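Local coordinates for beta-glucuronidase (PDB 6U7J), which hydrolyses beta-glucuronides as a gut microbial glycoside hydrolase of family 2, an activity that can release estrogens from their glucuronide conjugates, at residues D208-M213 with K252-W257; I227-R232 with Y265-Y270; D233-V238 with S261-K266; G281-Q286 with S441-T446. All coordinates share one frame; numbering follows the deposited sequence.

Interactions 1, 2 and 3 lie within the immunoglobulin-like domain between the sugar-binding domain and the TIM barrel, while interaction 4 ties the end of that domain to the barrel. The most buried is interaction 2, a regular strand pair with apolar residues on one face and a salt bridge on the other. Interaction 3 continues the same two strands past their ends, sharing Tyr265 and Lys266, and replaces the ladder by side-chain bonds from a turn. Interaction 1 is likewise a loop contact at the domain surface, rich in charge. In interaction 4 no direct hydrogen bond crosses; two arginines, a water and an isoleucine packed on a proline make the contact.

Interaction 1. Residues D208-M213 with K252-W257; sequences DDKDGM and KDAQLW
Lys210 sets out with CG anti to its backbone N (chi1 -168°), then bends at each of its three further torsions, so that the chain curls over the backbone of 252-257 and delivers its ammonium group to Ala254. Asp211 has CG anti to the carbonyl carbon (chi1 -53°), which lays its carboxylate along the Lys252 chain. The two ends of Lys210 thus grip Ala254 twice: Ala254 N donates to Lys210 O at 3.1 Å, nearly along the C=O axis, and Lys210 NZ lies a very short 2.4 Å from Ala254 O, reaching it from above the carbonyl plane. On the way, Lys210 CG passes 3.3 Å from OD2 of Asp253, whose side chain crosses it at about a right angle.

Asp211 and Lys252 run side by side, pointing the same way. It is the aliphatic part of the lysine that meets the carboxylate, with Lys252 CE 3.1 Å from Asp211 OD1, while NZ stays 4.4 Å from that oxygen, beyond a salt bridge. Asp211 OD2 also accepts a weak bond from Asp253 N at 3.4 Å. Asp211 OD2 and Asp253 OD2 lie close, a like-charge approach probably offset in part by the two lysines. Further on, the methyl of Ala254 rests 3.8 Å from Gly212 N.

Residues 208-211 form a type II' beta turn, the hairpin connection between strands 198-208 and 211-220. Strand 246-251 completes this three-stranded sheet of the immunoglobulin-like domain, and the loop leaving it folds across the hairpin end before running on to strand 265-271.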
# COMPACT_ATOMS: atom_id res chain seq x y z
N ASP B 208 -55.52 -9.17 0.57
CA ASP B 208 -56.62 -9.17 1.54
C ASP B 208 -56.39 -10.31 2.53
O ASP B 208 -56.62 -11.48 2.21
CB ASP B 208 -57.98 -9.27 0.86
CG ASP B 208 -59.09 -8.72 1.72
OD1 ASP B 208 -58.86 -8.60 2.95
OD2 ASP B 208 -60.17 -8.38 1.18
N ASP B 209 -55.95 -9.96 3.74
CA ASP B 209 -55.34 -10.84 4.71
C ASP B 209 -54.51 -11.92 4.05
O ASP B 209 -53.31 -11.69 3.75
CB ASP B 209 -56.39 -11.46 5.64
CG ASP B 209 -55.78 -12.13 6.87
OD1 ASP B 209 -54.70 -12.78 6.76
OD2 ASP B 209 -56.32 -11.96 7.98
N LYS B 210 -55.04 -13.12 3.80
CA LYS B 210 -54.23 -14.23 3.32
C LYS B 210 -54.33 -14.45 1.81
O LYS B 210 -53.61 -15.31 1.28
CB LYS B 210 -54.56 -15.53 4.09
CG LYS B 210 -53.55 -16.69 3.85
CD LYS B 210 -52.08 -16.29 4.16
CE LYS B 210 -51.07 -16.69 3.06
NZ LYS B 210 -50.95 -15.65 1.99
N ASP B 211 -55.16 -13.71 1.10
CA ASP B 211 -55.29 -13.91 -0.34
C ASP B 211 -54.66 -12.77 -1.12
O ASP B 211 -54.65 -11.62 -0.68
CB ASP B 211 -56.76 -14.05 -0.74
CG ASP B 211 -57.48 -15.10 0.06
OD1 ASP B 211 -58.66 -14.88 0.38
OD2 ASP B 211 -56.86 -16.14 0.37
N GLY B 212 -54.14 -13.10 -2.29
CA GLY B 212 -53.59 -12.12 -3.21
C GLY B 212 -54.56 -11.82 -4.34
O GLY B 212 -55.24 -12.72 -4.84
N MET B 213 -54.62 -10.56 -4.74
CA MET B 213 -55.38 -10.12 -5.90
C MET B 213 -54.40 -9.64 -6.97
O MET B 213 -53.85 -8.53 -6.87
CB MET B 213 -56.37 -9.01 -5.53
CG MET B 213 -57.75 -9.47 -5.01
SD MET B 213 -58.57 -10.85 -5.87
CE MET B 213 -58.47 -10.33 -7.58
N LYS B 252 -55.16 -17.53 -3.60
CA LYS B 252 -55.47 -17.79 -2.21
C LYS B 252 -54.24 -18.34 -1.50
O LYS B 252 -53.44 -19.08 -2.08
CB LYS B 252 -56.66 -18.75 -2.09
CG LYS B 252 -58.03 -18.06 -2.15
CD LYS B 252 -58.83 -18.26 -0.85
CE LYS B 252 -60.08 -17.36 -0.80
NZ LYS B 252 -61.34 -18.02 -1.27
N ASP B 253 -54.09 -17.97 -0.23
CA ASP B 253 -52.93 -18.37 0.56
C ASP B 253 -51.63 -17.99 -0.15
O ASP B 253 -50.70 -18.79 -0.26
CB ASP B 253 -52.98 -19.87 0.90
CG ASP B 253 -54.22 -20.25 1.71
OD1 ASP B 253 -54.73 -21.38 1.52
OD2 ASP B 253 -54.70 -19.43 2.52
N ALA B 254 -51.59 -16.75 -0.65
CA ALA B 254 -50.50 -16.28 -1.49
C ALA B 254 -49.19 -16.20 -0.70
O ALA B 254 -49.13 -15.58 0.36
CB ALA B 254 -50.84 -14.90 -2.06
N GLN B 255 -48.14 -16.83 -1.24
CA GLN B 255 -46.80 -16.69 -0.69
C GLN B 255 -46.27 -15.30 -1.01
O GLN B 255 -46.08 -14.96 -2.18
CB GLN B 255 -45.87 -17.76 -1.25
CG GLN B 255 -46.39 -19.18 -1.11
CD GLN B 255 -46.36 -19.67 0.33
OE1 GLN B 255 -45.30 -19.73 0.96
NE2 GLN B 255 -47.52 -20.02 0.86
N LEU B 256 -46.05 -14.50 0.02
CA LEU B 256 -45.71 -13.10 -0.18
C LEU B 256 -44.24 -12.94 -0.55
O LEU B 256 -43.39 -13.77 -0.21
CB LEU B 256 -46.03 -12.29 1.08
CG LEU B 256 -47.52 -12.15 1.41
CD1 LEU B 256 -47.75 -11.21 2.59
CD2 LEU B 256 -48.31 -11.68 0.20
N TRP B 257 -43.95 -11.88 -1.29
CA TRP B 257 -42.57 -11.52 -1.57
C TRP B 257 -42.06 -10.74 -0.36
O TRP B 257 -42.56 -9.65 -0.05
CB TRP B 257 -42.47 -10.71 -2.86
CG TRP B 257 -41.05 -10.44 -3.30
CD1 TRP B 257 -40.32 -11.16 -4.19
CD2 TRP B 257 -40.21 -9.36 -2.87
NE1 TRP B 257 -39.08 -10.60 -4.35
CE2 TRP B 257 -38.99 -9.49 -3.55
CE3 TRP B 257 -40.38 -8.29 -1.98
CZ2 TRP B 257 -37.93 -8.61 -3.36
CZ3 TRP B 257 -39.33 -7.41 -1.79
CH2 TRP B 257 -38.12 -7.58 -2.48

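Interaction 2. Residues I227-R232 with Y265-Y270; sequences IKVYIR and YKLDIY. Unlike the reference sequence in segment 227-232: Arg232 (reference Leu).
Arg232 leaves its strand with CG anti to the carbonyl carbon (chi1 -46°) and runs extended to NE. Its CB lies 4.2 Å from Lys266 CD, and CG passes at the same range from CB of Asp268. CD comes 3.8 Å from Asp268 OD2. NE then meets Asp268 OD2 at 2.9 Å in a salt bridge, from above the carboxylate plane, the guanidinium and carboxylate planes standing 67° apart. NE makes the one hydrogen bond to Asp268, with NH2 farther off, 3.6 Å from Asp268 OD2. NH2 sits over one face of the Tyr230 ring, toward its rim, and NH1 bonds the backbone O of Asn236. The other oxygen of Asp268, OD1, is taken by His275 and Thr277, so the carboxylate is gripped from both neighbouring strands.

Beneath these side chains the two strands are antiparallel, with hydrogen-bonded pairs Lys228-Tyr270, Tyr230-Asp268 and Arg232-Lys266 giving six backbone bonds, all in the carbonyl planes. They are the central strands of a four-stranded sheet, 238-242, 227-232, 265-271 and 274-280, one half of the immunoglobulin-like beta sandwich of this family.

Its inner face carries Val229, Ile231, Leu267 and Ile269. Leu267 CD1 wedges between Val229 CG1 at 3.6 Å and Ile231 CG1 at 3.8 Å, while Ile269 CG2 packs on Ile227 CD1. Tyr216 and Ile218 of the facing sheet cover Val229, and Ile201 and Val203 cover Leu267. On the Arg232 side, Tyr270 brings CD1 to the edge of the Tyr230 ring, 3.9 Å from CE1, and stacks on His275.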
# COMPACT_ATOMS: atom_id res chain seq x y z
N ILE B 227 -56.58 -15.21 -25.95
CA ILE B 227 -55.41 -15.26 -25.08
C ILE B 227 -55.69 -16.18 -23.90
O ILE B 227 -56.82 -16.26 -23.42
CB ILE B 227 -55.00 -13.85 -24.60
CG1 ILE B 227 -53.52 -13.82 -24.20
CG2 ILE B 227 -55.89 -13.39 -23.44
CD1 ILE B 227 -52.95 -12.42 -24.07
N LYS B 228 -54.65 -16.89 -23.46
CA LYS B 228 -54.69 -17.74 -22.28
C LYS B 228 -53.64 -17.23 -21.29
O LYS B 228 -52.49 -16.98 -21.68
CB LYS B 228 -54.44 -19.21 -22.62
CG LYS B 228 -54.90 -20.22 -21.55
CD LYS B 228 -56.44 -20.30 -21.43
CE LYS B 228 -56.93 -21.68 -20.96
NZ LYS B 228 -57.02 -21.86 -19.47
N VAL B 229 -54.04 -17.08 -20.03
CA VAL B 229 -53.20 -16.48 -19.00
C VAL B 229 -53.22 -17.40 -17.78
O VAL B 229 -54.28 -17.61 -17.19
CB VAL B 229 -53.67 -15.07 -18.61
CG1 VAL B 229 -52.89 -14.56 -17.40
CG2 VAL B 229 -53.52 -14.13 -19.77
N TYR B 230 -52.06 -17.93 -17.42
CA TYR B 230 -51.91 -18.71 -16.21
C TYR B 230 -51.07 -17.95 -15.19
O TYR B 230 -50.15 -17.19 -15.55
CB TYR B 230 -51.23 -20.06 -16.47
CG TYR B 230 -51.85 -20.94 -17.54
CD1 TYR B 230 -51.28 -21.04 -18.80
CD2 TYR B 230 -52.99 -21.70 -17.28
CE1 TYR B 230 -51.83 -21.85 -19.78
CE2 TYR B 230 -53.54 -22.52 -18.25
CZ TYR B 230 -52.96 -22.59 -19.50
OH TYR B 230 -53.50 -23.41 -20.48
N ILE B 231 -51.37 -18.16 -13.92
CA ILE B 231 -50.51 -17.71 -12.85
C ILE B 231 -49.96 -18.97 -12.20
O ILE B 231 -50.72 -19.78 -11.65
CB ILE B 231 -51.25 -16.82 -11.84
CG1 ILE B 231 -51.75 -15.56 -12.56
CG2 ILE B 231 -50.35 -16.47 -10.68
CD1 ILE B 231 -52.07 -14.42 -11.64
N ARG B 232 -48.65 -19.16 -12.32
CA ARG B 232 -47.97 -20.33 -11.79
C ARG B 232 -47.17 -19.96 -10.55
O ARG B 232 -46.66 -18.84 -10.42
CB ARG B 232 -47.05 -20.96 -12.84
CG ARG B 232 -47.68 -21.11 -14.21
CD ARG B 232 -46.97 -22.16 -15.05
NE ARG B 232 -47.71 -22.46 -16.27
CZ ARG B 232 -48.21 -23.66 -16.56
NH1 ARG B 232 -48.05 -24.66 -15.71
NH2 ARG B 232 -48.88 -23.85 -17.69
N TYR B 265 -44.19 -15.49 -8.34
CA TYR B 265 -45.10 -16.15 -9.25
C TYR B 265 -44.70 -15.82 -10.69
O TYR B 265 -43.87 -14.95 -10.94
CB TYR B 265 -46.55 -15.72 -8.99
CG TYR B 265 -47.08 -16.20 -7.67
CD1 TYR B 265 -46.85 -15.47 -6.50
CD2 TYR B 265 -47.81 -17.38 -7.57
CE1 TYR B 265 -47.33 -15.90 -5.28
CE2 TYR B 265 -48.29 -17.83 -6.33
CZ TYR B 265 -48.05 -17.08 -5.20
OH TYR B 265 -48.52 -17.49 -3.96
N LYS B 266 -45.29 -16.54 -11.64
CA LYS B 266 -45.05 -16.26 -13.05
C LYS B 266 -46.38 -16.02 -13.75
O LYS B 266 -47.30 -16.84 -13.63
CB LYS B 266 -44.29 -17.41 -13.73
CG LYS B 266 -43.08 -17.90 -12.96
CD LYS B 266 -43.21 -19.39 -12.68
CE LYS B 266 -42.07 -19.92 -11.82
NZ LYS B 266 -41.53 -18.89 -10.87
N LEU B 267 -46.49 -14.88 -14.43
CA LEU B 267 -47.58 -14.62 -15.38
C LEU B 267 -47.20 -15.29 -16.69
O LEU B 267 -46.33 -14.81 -17.42
CB LEU B 267 -47.80 -13.13 -15.55
CG LEU B 267 -49.17 -12.72 -16.13
CD1 LEU B 267 -50.32 -13.24 -15.26
CD2 LEU B 267 -49.30 -11.21 -16.34
N ASP B 268 -47.84 -16.43 -16.99
CA ASP B 268 -47.50 -17.28 -18.12
C ASP B 268 -48.58 -17.13 -19.18
O ASP B 268 -49.73 -17.51 -18.95
CB ASP B 268 -47.37 -18.73 -17.65
CG ASP B 268 -46.73 -19.65 -18.68
OD1 ASP B 268 -45.91 -19.20 -19.53
OD2 ASP B 268 -47.04 -20.87 -18.63
N ILE B 269 -48.20 -16.58 -20.33
CA ILE B 269 -49.14 -16.06 -21.32
C ILE B 269 -48.92 -16.76 -22.65
O ILE B 269 -47.79 -16.84 -23.15
CB ILE B 269 -48.97 -14.54 -21.48
CG1 ILE B 269 -49.02 -13.84 -20.12
CG2 ILE B 269 -50.00 -13.98 -22.45
CD1 ILE B 269 -48.64 -12.36 -20.17
N TYR B 270 -50.02 -17.23 -23.25
CA TYR B 270 -50.02 -17.81 -24.58
C TYR B 270 -50.95 -17.01 -25.49
O TYR B 270 -52.12 -16.80 -25.16
CB TYR B 270 -50.44 -19.28 -24.54
CG TYR B 270 -49.45 -20.19 -23.84
CD1 TYR B 270 -49.45 -20.32 -22.46
CD2 TYR B 270 -48.52 -20.91 -24.57
CE1 TYR B 270 -48.54 -21.15 -21.82
CE2 TYR B 270 -47.62 -21.74 -23.95
CZ TYR B 270 -47.63 -21.86 -22.58
OH TYR B 270 -46.72 -22.70 -21.97

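Interaction 3. Residues D233-V238 with S261-K266; sequences DEKNQV and SAYLYK
Glu234 and Tyr263 reach toward each other tip to tip and end up stacked, the carboxylate only 22° from the plane of the ring. They join a type I beta turn, Asp233 to Asn236, in the connection between strands 227-232 and 238-242 to the approach to strand 265-271, at one end of the immunoglobulin-like sandwich. The glutamate is extended beyond CG, so its chain lies flat across the tyrosine. CG makes a CH-pi contact, 3.6 Å from the ring centroid, and OE1 comes near CE2. OE2 goes past the ring to accept the backbone N of Leu264 at 3.0 Å, from above the carboxylate plane; this bond should hold the carboxylate's rotation and so keep it nearly parallel to the ring.

Tyr263, with CG anti to its backbone N, pushes its hydroxyl into the turn. There the oxygen accepts two bonds: Glu234 N at 3.1 Å, almost perfectly straight, and Lys235 NZ at 2.7 Å. The lysine crosses the tyrosine at about a right angle and arrives at the ring edge. Two donors, one of them a charged ammonium, would polarise the hydroxyl and might lower its pKa. Tyr263 CE1 in turn lies over one face of the Tyr265 ring.

A bond from Asn236 N to Asp233 O closes the turn, and Lys266 CE lies 3.4 Å from Asp233 O. With CG in the crowded position (chi1 68°), Asp233 OD1 receives Gln237 N just beyond the turn. Its CB touches Tyr263 at the ring edge, 3.2 Å from OH.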
# COMPACT_ATOMS: atom_id res chain seq x y z
N ASP B 233 -47.07 -20.92 -9.64
CA ASP B 233 -46.27 -20.75 -8.44
C ASP B 233 -44.83 -21.14 -8.77
O ASP B 233 -44.48 -21.37 -9.93
CB ASP B 233 -46.89 -21.53 -7.27
CG ASP B 233 -46.82 -23.05 -7.44
OD1 ASP B 233 -46.13 -23.55 -8.35
OD2 ASP B 233 -47.48 -23.75 -6.65
N GLU B 234 -43.97 -21.24 -7.76
CA GLU B 234 -42.57 -21.55 -8.02
C GLU B 234 -42.35 -23.01 -8.38
O GLU B 234 -41.35 -23.33 -9.03
CB GLU B 234 -41.71 -21.18 -6.81
CG GLU B 234 -41.66 -19.68 -6.59
CD GLU B 234 -40.52 -19.25 -5.68
OE1 GLU B 234 -40.17 -20.01 -4.75
OE2 GLU B 234 -40.00 -18.13 -5.90
N LYS B 235 -43.27 -23.90 -7.99
CA LYS B 235 -43.29 -25.27 -8.49
C LYS B 235 -43.93 -25.38 -9.87
O LYS B 235 -44.16 -26.50 -10.35
CB LYS B 235 -44.01 -26.19 -7.50
CG LYS B 235 -43.63 -25.96 -6.03
CD LYS B 235 -44.69 -25.13 -5.28
CE LYS B 235 -44.05 -24.19 -4.24
NZ LYS B 235 -45.02 -23.19 -3.66
N ASN B 236 -44.23 -24.25 -10.52
CA ASN B 236 -44.84 -24.15 -11.84
C ASN B 236 -46.27 -24.66 -11.88
O ASN B 236 -46.86 -24.76 -12.96
CB ASN B 236 -44.02 -24.87 -12.91
CG ASN B 236 -43.97 -24.10 -14.22
OD1 ASN B 236 -43.38 -23.02 -14.30
ND2 ASN B 236 -44.58 -24.66 -15.26
N GLN B 237 -46.87 -24.99 -10.74
CA GLN B 237 -48.27 -25.39 -10.75
C GLN B 237 -49.17 -24.19 -10.99
O GLN B 237 -48.93 -23.09 -10.47
CB GLN B 237 -48.63 -26.08 -9.43
CG GLN B 237 -47.78 -27.31 -9.10
CD GLN B 237 -48.12 -27.93 -7.75
OE1 GLN B 237 -47.23 -28.28 -6.96
NE2 GLN B 237 -49.42 -28.07 -7.47
N VAL B 238 -50.21 -24.39 -11.80
CA VAL B 238 -51.12 -23.29 -12.10
C VAL B 238 -51.99 -23.01 -10.88
O VAL B 238 -52.39 -23.92 -10.15
CB VAL B 238 -51.96 -23.61 -13.35
CG1 VAL B 238 -53.07 -22.58 -13.54
CG2 VAL B 238 -51.05 -23.63 -14.58
N SER B 261 -36.53 -12.83 1.73
CA SER B 261 -37.14 -14.15 1.47
C SER B 261 -38.11 -14.01 0.29
O SER B 261 -39.34 -13.96 0.44
CB SER B 261 -37.87 -14.69 2.71
OG SER B 261 -38.46 -15.94 2.39
N ALA B 262 -37.55 -13.99 -0.91
CA ALA B 262 -38.33 -13.72 -2.10
C ALA B 262 -39.24 -14.89 -2.46
O ALA B 262 -38.88 -16.06 -2.29
CB ALA B 262 -37.40 -13.40 -3.27
N TYR B 263 -40.43 -14.58 -2.98
CA TYR B 263 -41.25 -15.55 -3.70
C TYR B 263 -41.71 -14.90 -5.00
O TYR B 263 -42.15 -13.75 -4.99
CB TYR B 263 -42.46 -16.01 -2.86
CG TYR B 263 -43.11 -17.26 -3.39
CD1 TYR B 263 -44.09 -17.20 -4.38
CD2 TYR B 263 -42.74 -18.52 -2.92
CE1 TYR B 263 -44.69 -18.35 -4.88
CE2 TYR B 263 -43.32 -19.67 -3.41
CZ TYR B 263 -44.31 -19.58 -4.38
OH TYR B 263 -44.89 -20.73 -4.87
N LEU B 264 -41.61 -15.63 -6.10
CA LEU B 264 -42.00 -15.07 -7.40
C LEU B 264 -42.98 -15.99 -8.09
O LEU B 264 -42.65 -17.14 -8.40
CB LEU B 264 -40.77 -14.83 -8.29
CG LEU B 264 -39.74 -13.85 -7.74
CD1 LEU B 264 -38.50 -13.79 -8.63
CD2 LEU B 264 -40.38 -12.47 -7.56
N TYR B 265 -44.19 -15.49 -8.34
CA TYR B 265 -45.10 -16.15 -9.25
C TYR B 265 -44.70 -15.82 -10.69
O TYR B 265 -43.87 -14.95 -10.94
CB TYR B 265 -46.55 -15.72 -8.99
CG TYR B 265 -47.08 -16.20 -7.67
CD1 TYR B 265 -46.85 -15.47 -6.50
CD2 TYR B 265 -47.81 -17.38 -7.57
CE1 TYR B 265 -47.33 -15.90 -5.28
CE2 TYR B 265 -48.29 -17.83 -6.33
CZ TYR B 265 -48.05 -17.08 -5.20
OH TYR B 265 -48.52 -17.49 -3.96
N LYS B 266 -45.29 -16.54 -11.64
CA LYS B 266 -45.05 -16.26 -13.05
C LYS B 266 -46.38 -16.02 -13.75
O LYS B 266 -47.30 -16.84 -13.63
CB LYS B 266 -44.29 -17.41 -13.73
CG LYS B 266 -43.08 -17.90 -12.96
CD LYS B 266 -43.21 -19.39 -12.68
CE LYS B 266 -42.07 -19.92 -11.82
NZ LYS B 266 -41.53 -18.89 -10.87

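Interaction 4. Residues G281-Q286 with S441-T446; sequences GIRTIQ and SERPIT
Gly281 and Ile282 lead in from the end of strand 274-280, and Ile282 is bonded through its backbone to Trp257. Arg283 is the first to reach 441-446. Its CG takes the crowded position between the backbone N and the carbonyl carbon (chi1 55°), and the chain bends at chi2 to carry the guanidinium across to Arg443. The two guanidinium groups stand almost perpendicular, planes 85° apart, with NH2 of Arg283 3.6 Å from NH2 of Arg443. Such like charges should repel, and the carbonyls and the one carboxylate that hold them probably offset this: Pro407 O takes Arg283 NE, Val409 O takes Arg443 NE and, weakly, Arg283 NH2, Lys404 O and His406 O take Arg443 NH2, and Asp440 forms a salt bridge with Arg443 NH1. A water lies over the centre of the Arg443 guanidinium, accepts a bond from Arg283 NH1 at 2.9 Å and gives a weak one to Glu442 O at 3.4 Å.

Past Thr284, whose backbone N is bonded to Asn295 OD1, Ile285 points its side chain at the other segment. CG2, anti to the backbone N, packs 3.8 Å from Pro444 CD. CD1 lies 4.0 Å from Glu442 O and 4.1 Å from Arg443 CG, over one face of the Arg283 guanidinium, above its centre.

The contact joins the immunoglobulin-like domain to the TIM barrel: residues 285-287 pair with strand 292-294, while Pro444 stands just ahead of barrel strand 445-449, after helix 424-439. Val410 of strand 409-416 and Phe292 of strand 292-294 close round Ile285.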
# COMPACT_ATOMS: atom_id res chain seq x y z
N GLY B 281 -43.90 -10.49 -8.08
CA GLY B 281 -44.01 -10.74 -6.66
C GLY B 281 -45.21 -10.05 -6.07
O GLY B 281 -45.58 -8.94 -6.46
N ILE B 282 -45.82 -10.71 -5.09
CA ILE B 282 -46.96 -10.14 -4.37
C ILE B 282 -46.44 -9.56 -3.06
O ILE B 282 -45.93 -10.30 -2.20
CB ILE B 282 -48.06 -11.18 -4.12
CG1 ILE B 282 -48.50 -11.82 -5.44
CG2 ILE B 282 -49.23 -10.52 -3.38
CD1 ILE B 282 -49.38 -13.05 -5.27
N ARG B 283 -46.60 -8.25 -2.90
CA ARG B 283 -46.17 -7.57 -1.68
C ARG B 283 -46.76 -6.18 -1.68
O ARG B 283 -46.90 -5.55 -2.73
CB ARG B 283 -44.64 -7.49 -1.58
CG ARG B 283 -43.95 -6.84 -2.78
CD ARG B 283 -43.52 -5.44 -2.46
NE ARG B 283 -42.97 -4.71 -3.60
CZ ARG B 283 -43.71 -3.99 -4.44
NH1 ARG B 283 -45.03 -3.94 -4.29
NH2 ARG B 283 -43.14 -3.33 -5.44
N THR B 284 -47.07 -5.69 -0.48
CA THR B 284 -47.68 -4.38 -0.32
C THR B 284 -46.70 -3.39 0.30
O THR B 284 -45.81 -3.77 1.07
CB THR B 284 -48.91 -4.46 0.57
OG1 THR B 284 -48.50 -4.76 1.92
CG2 THR B 284 -49.85 -5.53 0.08
N ILE B 285 -46.91 -2.12 -0.02
CA ILE B 285 -46.13 -1.01 0.50
C ILE B 285 -47.08 0.01 1.09
O ILE B 285 -48.02 0.43 0.41
CB ILE B 285 -45.29 -0.33 -0.58
CG1 ILE B 285 -44.41 -1.33 -1.32
CG2 ILE B 285 -44.51 0.84 0.03
CD1 ILE B 285 -43.73 -0.70 -2.51
N GLN B 286 -46.79 0.46 2.31
CA GLN B 286 -47.55 1.52 2.95
C GLN B 286 -46.63 2.35 3.84
O GLN B 286 -45.73 1.81 4.49
CB GLN B 286 -48.70 0.94 3.79
CG GLN B 286 -49.48 1.97 4.58
CD GLN B 286 -50.50 1.33 5.48
OE1 GLN B 286 -51.15 0.36 5.10
NE2 GLN B 286 -50.65 1.86 6.69
N SER B 441 -49.11 4.76 -9.08
CA SER B 441 -49.79 5.07 -7.83
C SER B 441 -49.36 4.13 -6.70
O SER B 441 -49.82 4.31 -5.57
CB SER B 441 -51.30 4.98 -8.02
OG SER B 441 -51.66 3.79 -8.72
N GLU B 442 -48.49 3.17 -6.99
CA GLU B 442 -48.20 2.07 -6.08
C GLU B 442 -46.88 2.21 -5.35
O GLU B 442 -46.49 1.27 -4.65
CB GLU B 442 -48.18 0.75 -6.86
CG GLU B 442 -49.37 0.55 -7.77
CD GLU B 442 -50.62 0.27 -6.98
OE1 GLU B 442 -50.80 -0.89 -6.55
OE2 GLU B 442 -51.42 1.21 -6.79
N ARG B 443 -46.16 3.32 -5.52
CA ARG B 443 -44.84 3.39 -4.91
C ARG B 443 -44.53 4.79 -4.41
O ARG B 443 -44.82 5.78 -5.10
CB ARG B 443 -43.74 2.95 -5.90
CG ARG B 443 -43.55 1.45 -6.04
CD ARG B 443 -42.48 1.17 -7.12
NE ARG B 443 -42.35 -0.24 -7.49
CZ ARG B 443 -42.97 -0.80 -8.53
NH1 ARG B 443 -43.76 -0.07 -9.30
NH2 ARG B 443 -42.79 -2.08 -8.81
N PRO B 444 -43.94 4.90 -3.23
CA PRO B 444 -43.47 6.20 -2.72
C PRO B 444 -42.43 6.83 -3.65
O PRO B 444 -41.73 6.16 -4.40
CB PRO B 444 -42.83 5.84 -1.37
CG PRO B 444 -43.31 4.50 -1.04
CD PRO B 444 -43.77 3.81 -2.27
N ILE B 445 -42.32 8.15 -3.53
CA ILE B 445 -41.48 9.01 -4.36
C ILE B 445 -40.51 9.74 -3.43
O ILE B 445 -40.91 10.16 -2.34
CB ILE B 445 -42.34 10.03 -5.14
CG1 ILE B 445 -43.22 9.32 -6.16
CG2 ILE B 445 -41.49 11.09 -5.79
CD1 ILE B 445 -42.45 8.47 -7.09
N THR B 446 -39.25 9.90 -3.86
CA THR B 446 -38.29 10.68 -3.09
C THR B 446 -37.24 11.30 -4.02
O THR B 446 -37.27 11.14 -5.24
CB THR B 446 -37.61 9.85 -2.00
OG1 THR B 446 -36.81 10.70 -1.16
CG2 THR B 446 -36.70 8.79 -2.61
O HOH W 1 -45.64 -1.71 -6.10